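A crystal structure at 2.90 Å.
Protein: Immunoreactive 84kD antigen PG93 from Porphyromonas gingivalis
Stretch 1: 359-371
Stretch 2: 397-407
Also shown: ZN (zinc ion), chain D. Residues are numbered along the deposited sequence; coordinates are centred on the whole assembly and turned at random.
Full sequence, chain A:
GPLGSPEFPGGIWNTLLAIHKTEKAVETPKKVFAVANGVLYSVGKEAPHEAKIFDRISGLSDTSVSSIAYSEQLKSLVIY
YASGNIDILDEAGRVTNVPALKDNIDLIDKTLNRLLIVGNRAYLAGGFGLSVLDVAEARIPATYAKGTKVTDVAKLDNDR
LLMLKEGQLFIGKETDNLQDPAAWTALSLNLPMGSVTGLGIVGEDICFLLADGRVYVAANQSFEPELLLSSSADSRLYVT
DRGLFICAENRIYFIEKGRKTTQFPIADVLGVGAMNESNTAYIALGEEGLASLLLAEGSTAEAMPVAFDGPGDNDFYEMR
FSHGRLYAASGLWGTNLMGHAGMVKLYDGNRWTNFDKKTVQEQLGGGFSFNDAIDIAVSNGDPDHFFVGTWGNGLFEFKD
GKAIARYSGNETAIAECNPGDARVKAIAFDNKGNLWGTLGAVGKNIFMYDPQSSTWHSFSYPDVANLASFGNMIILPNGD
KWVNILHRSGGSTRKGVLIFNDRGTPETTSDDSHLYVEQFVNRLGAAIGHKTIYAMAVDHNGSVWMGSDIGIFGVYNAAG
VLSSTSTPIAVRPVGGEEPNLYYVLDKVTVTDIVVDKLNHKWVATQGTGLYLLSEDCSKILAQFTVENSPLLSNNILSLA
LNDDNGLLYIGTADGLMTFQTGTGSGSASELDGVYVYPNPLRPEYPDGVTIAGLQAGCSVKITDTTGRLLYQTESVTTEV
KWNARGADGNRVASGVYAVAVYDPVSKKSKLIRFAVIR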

# COMPACT_ATOMS: atom_id res chain seq x y z
N THR A 359 1.88 -9.78 20.26
CA THR A 359 2.23 -8.77 21.28
C THR A 359 1.06 -8.48 22.23
O THR A 359 1.22 -8.60 23.45
CB THR A 359 2.65 -7.44 20.59
OG1 THR A 359 3.47 -7.71 19.45
CG2 THR A 359 3.36 -6.49 21.53
N VAL A 360 -0.11 -8.08 21.67
CA VAL A 360 -1.32 -7.68 22.39
C VAL A 360 -1.87 -8.86 23.21
O VAL A 360 -2.21 -8.68 24.38
CB VAL A 360 -2.37 -7.08 21.42
CG1 VAL A 360 -3.73 -6.87 22.10
CG2 VAL A 360 -1.87 -5.77 20.85
N GLN A 361 -1.92 -10.05 22.61
CA GLN A 361 -2.39 -11.27 23.27
C GLN A 361 -1.52 -11.64 24.48
O GLN A 361 -2.07 -12.14 25.46
CB GLN A 361 -2.45 -12.44 22.29
CG GLN A 361 -3.73 -12.52 21.47
CD GLN A 361 -3.66 -13.59 20.41
OE1 GLN A 361 -3.99 -13.35 19.25
NE2 GLN A 361 -3.21 -14.80 20.76
N GLU A 362 -0.19 -11.38 24.42
CA GLU A 362 0.79 -11.65 25.49
C GLU A 362 0.66 -10.64 26.62
O GLU A 362 0.75 -11.01 27.79
CB GLU A 362 2.23 -11.62 24.96
CG GLU A 362 2.65 -12.83 24.15
CD GLU A 362 3.92 -12.71 23.32
OE1 GLU A 362 4.39 -11.57 23.07
OE2 GLU A 362 4.43 -13.77 22.88
N GLN A 363 0.49 -9.34 26.26
CA GLN A 363 0.37 -8.21 27.18
C GLN A 363 -0.92 -8.28 28.00
O GLN A 363 -0.92 -7.86 29.16
CB GLN A 363 0.42 -6.89 26.41
CG GLN A 363 1.82 -6.48 25.99
CD GLN A 363 1.83 -5.39 24.95
OE1 GLN A 363 2.56 -4.41 25.05
NE2 GLN A 363 1.03 -5.55 23.91
N LEU A 364 -2.00 -8.78 27.40
CA LEU A 364 -3.28 -8.88 28.10
C LEU A 364 -3.50 -10.28 28.66
O LEU A 364 -4.13 -10.42 29.71
CB LEU A 364 -4.45 -8.47 27.21
CG LEU A 364 -4.60 -6.98 27.04
CD1 LEU A 364 -5.53 -6.65 25.90
CD2 LEU A 364 -5.06 -6.34 28.31
N GLY A 365 -2.99 -11.29 27.94
CA GLY A 365 -3.09 -12.70 28.32
C GLY A 365 -4.49 -13.27 28.23
O GLY A 365 -5.49 -12.55 28.40
N GLY A 366 -4.56 -14.57 27.99
CA GLY A 366 -5.83 -15.27 27.94
C GLY A 366 -6.35 -15.61 26.57
O GLY A 366 -5.65 -15.46 25.56
N GLY A 367 -7.59 -16.07 26.56
CA GLY A 367 -8.32 -16.52 25.39
C GLY A 367 -9.20 -15.48 24.75
O GLY A 367 -10.31 -15.22 25.22
N PHE A 368 -8.67 -14.88 23.66
CA PHE A 368 -9.23 -13.91 22.71
C PHE A 368 -8.26 -13.93 21.53
O PHE A 368 -7.16 -14.46 21.68
CB PHE A 368 -9.46 -12.51 23.31
CG PHE A 368 -8.22 -11.84 23.84
CD1 PHE A 368 -7.55 -10.89 23.08
CD2 PHE A 368 -7.75 -12.13 25.12
CE1 PHE A 368 -6.41 -10.26 23.57
CE2 PHE A 368 -6.60 -11.50 25.61
CZ PHE A 368 -5.94 -10.58 24.83
N SER A 369 -8.65 -13.43 20.35
CA SER A 369 -7.76 -13.61 19.21
C SER A 369 -7.04 -12.35 18.69
O SER A 369 -6.08 -12.51 17.93
CB SER A 369 -8.51 -14.28 18.06
OG SER A 369 -9.62 -13.53 17.61
N PHE A 370 -7.45 -11.13 19.09
CA PHE A 370 -6.89 -9.85 18.59
C PHE A 370 -6.75 -9.87 17.07
O PHE A 370 -5.64 -9.91 16.52
CB PHE A 370 -5.56 -9.40 19.25
CG PHE A 370 -5.24 -7.95 18.88
CD1 PHE A 370 -6.11 -6.92 19.20
CD2 PHE A 370 -4.09 -7.64 18.16
CE1 PHE A 370 -5.83 -5.60 18.84
CE2 PHE A 370 -3.81 -6.32 17.80
CZ PHE A 370 -4.68 -5.31 18.14
N ASN A 371 -7.91 -9.89 16.40
CA ASN A 371 -8.03 -9.88 14.96
C ASN A 371 -8.95 -8.75 14.52
O ASN A 371 -9.80 -8.30 15.29
CB ASN A 371 -8.58 -11.22 14.43
CG ASN A 371 -7.65 -12.41 14.49
OD1 ASN A 371 -6.45 -12.34 14.20
ND2 ASN A 371 -8.23 -13.56 14.77
N GLU A 397 -7.92 -1.07 25.11
CA GLU A 397 -7.34 0.13 25.70
C GLU A 397 -5.84 0.03 25.64
O GLU A 397 -5.26 -0.96 26.11
CB GLU A 397 -7.83 0.32 27.15
CG GLU A 397 -7.47 1.68 27.72
CD GLU A 397 -8.16 2.11 29.01
OE1 GLU A 397 -9.03 1.36 29.51
OE2 GLU A 397 -7.86 3.21 29.50
N PHE A 398 -5.22 1.05 25.06
CA PHE A 398 -3.77 1.16 24.99
C PHE A 398 -3.36 2.33 25.87
O PHE A 398 -4.08 3.33 25.94
CB PHE A 398 -3.29 1.31 23.55
CG PHE A 398 -3.43 0.04 22.75
CD1 PHE A 398 -2.36 -0.83 22.60
CD2 PHE A 398 -4.65 -0.31 22.16
CE1 PHE A 398 -2.49 -2.02 21.88
CE2 PHE A 398 -4.78 -1.50 21.44
CZ PHE A 398 -3.70 -2.34 21.30
N LYS A 399 -2.27 2.15 26.63
CA LYS A 399 -1.76 3.16 27.56
C LYS A 399 -0.25 2.97 27.77
O LYS A 399 0.21 1.89 28.18
CB LYS A 399 -2.54 3.10 28.89
CG LYS A 399 -2.22 4.20 29.91
CD LYS A 399 -3.04 5.47 29.74
CE LYS A 399 -2.68 6.53 30.76
NZ LYS A 399 -1.35 7.14 30.51
N ASP A 400 0.52 4.04 27.46
CA ASP A 400 1.98 4.13 27.59
C ASP A 400 2.75 2.96 26.91
O ASP A 400 3.65 2.36 27.51
CB ASP A 400 2.40 4.29 29.07
CG ASP A 400 2.23 5.71 29.57
OD1 ASP A 400 1.21 6.00 30.21
OD2 ASP A 400 3.12 6.55 29.27
N GLY A 401 2.40 2.70 25.64
CA GLY A 401 3.07 1.70 24.80
C GLY A 401 2.77 0.24 25.05
O GLY A 401 3.56 -0.63 24.63
N LYS A 402 1.63 -0.06 25.71
CA LYS A 402 1.19 -1.42 26.03
C LYS A 402 -0.34 -1.48 26.05
O LYS A 402 -0.98 -0.45 26.28
CB LYS A 402 1.75 -1.86 27.41
CG LYS A 402 3.24 -2.22 27.44
CD LYS A 402 3.72 -2.53 28.84
CE LYS A 402 5.23 -2.68 28.90
NZ LYS A 402 5.69 -3.15 30.24
N ALA A 403 -0.92 -2.67 25.83
CA ALA A 403 -2.38 -2.83 25.88
C ALA A 403 -2.78 -3.12 27.30
O ALA A 403 -2.53 -4.22 27.80
CB ALA A 403 -2.83 -3.95 24.95
N ILE A 404 -3.36 -2.13 27.98
CA ILE A 404 -3.72 -2.30 29.39
C ILE A 404 -5.09 -3.01 29.62
O ILE A 404 -5.27 -3.56 30.71
CB ILE A 404 -3.64 -0.96 30.18
CG1 ILE A 404 -4.58 0.12 29.61
CG2 ILE A 404 -2.20 -0.44 30.27
CD1 ILE A 404 -5.09 1.13 30.68
N ALA A 405 -6.06 -3.03 28.64
CA ALA A 405 -7.35 -3.70 28.88
C ALA A 405 -8.08 -4.14 27.62
O ALA A 405 -8.00 -3.47 26.60
CB ALA A 405 -8.28 -2.78 29.67
N ARG A 406 -8.87 -5.25 27.73
CA ARG A 406 -9.80 -5.76 26.72
C ARG A 406 -11.24 -5.78 27.30
O ARG A 406 -11.51 -6.46 28.30
CB ARG A 406 -9.42 -7.15 26.15
CG ARG A 406 -10.45 -7.64 25.14
CD ARG A 406 -10.21 -9.04 24.62
NE ARG A 406 -10.82 -10.06 25.47
CZ ARG A 406 -11.97 -10.68 25.20
NH1 ARG A 406 -12.65 -10.39 24.10
NH2 ARG A 406 -12.44 -11.60 26.03
N TYR A 407 -12.15 -5.03 26.66
CA TYR A 407 -13.56 -4.89 27.05
C TYR A 407 -14.45 -5.64 26.07
O TYR A 407 -14.42 -5.35 24.86
CB TYR A 407 -13.97 -3.41 27.10
CG TYR A 407 -13.12 -2.56 28.02
CD1 TYR A 407 -13.09 -2.80 29.39
CD2 TYR A 407 -12.37 -1.49 27.53
CE1 TYR A 407 -12.33 -2.01 30.25
CE2 TYR A 407 -11.61 -0.69 28.38
CZ TYR A 407 -11.60 -0.95 29.74
OH TYR A 407 -10.85 -0.18 30.60
ZN ZN D . -0.82 8.57 29.06

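The last turns of a helix, 359-364, and the loop that follows it pack against a β-hairpin, the helix axis passing 7.7 Å from that of strand 402-407 at 54°. A403 lies at the centre: A403 CA is 6.1 Å from V360 CA, and its methyl group, directed toward the helix, meets two aliphatic side chains one turn apart, with V360 CG1 4.2 Å and L364 CD1 3.9 Å from A403 CB. L364 reaches the strand backbone as well. In the mt rotamer, it places L364 CD2 3.3 Å from A403 O and 3.5 Å from A405 N, while L364 CD1 lies 3.9 Å from R406 CB; one leucine thus spans the strand from A403 to R406. I404 and A405 direct their CA-to-CB bonds away from the helix, and their share of the contact is slight.

Toward the buried side, F398 extends the apolar patch from the neighbouring strand. Its CA-to-CB bond points sideways, but the ring end reaches inward, where V360 CG2 approaches CZ of F398 at 3.9 Å and CZ of F370 approaches the same F398 CZ at 4.4 Å. Both neighbours lie near the plane of the F398 ring, at its edge. The hairpin that carries F398 and A403 is closed by backbone hydrogen bonds, among them K399 N to K402 O (2.9 Å) and E397 N to A405 O (2.8 Å).

After L364 the chain leaves the helix at G365, whose phi is positive, and passes through G366 and G367 to F368. The F368 ring lies against R406: CD of R406 sits over one face, 3.8 Å from the centroid of the F368 ring and 25° off its normal, a CH-pi contact. The methylene next to the guanidinium carries enough positive character to favour the aromatic face. Farther out, R406 NH2 comes within 4.3 Å of G367 O, too far for a hydrogen bond, and R406 NH1 is hydrogen-bonded elsewhere in the structure.

At the other exposed margin, the Q363 side chain lies beside K402, with Q363 OE1 3.3 Å from K402 CG. Q363 NE2 turns back to its own helix and makes a weak hydrogen bond to T359 O (3.1 Å, N-H...acceptor angle 125°). No hydrogen bond links the two stretches; with 467 Å² buried in all, the contact rests on apolar packing and the arginine-phenylalanine contact.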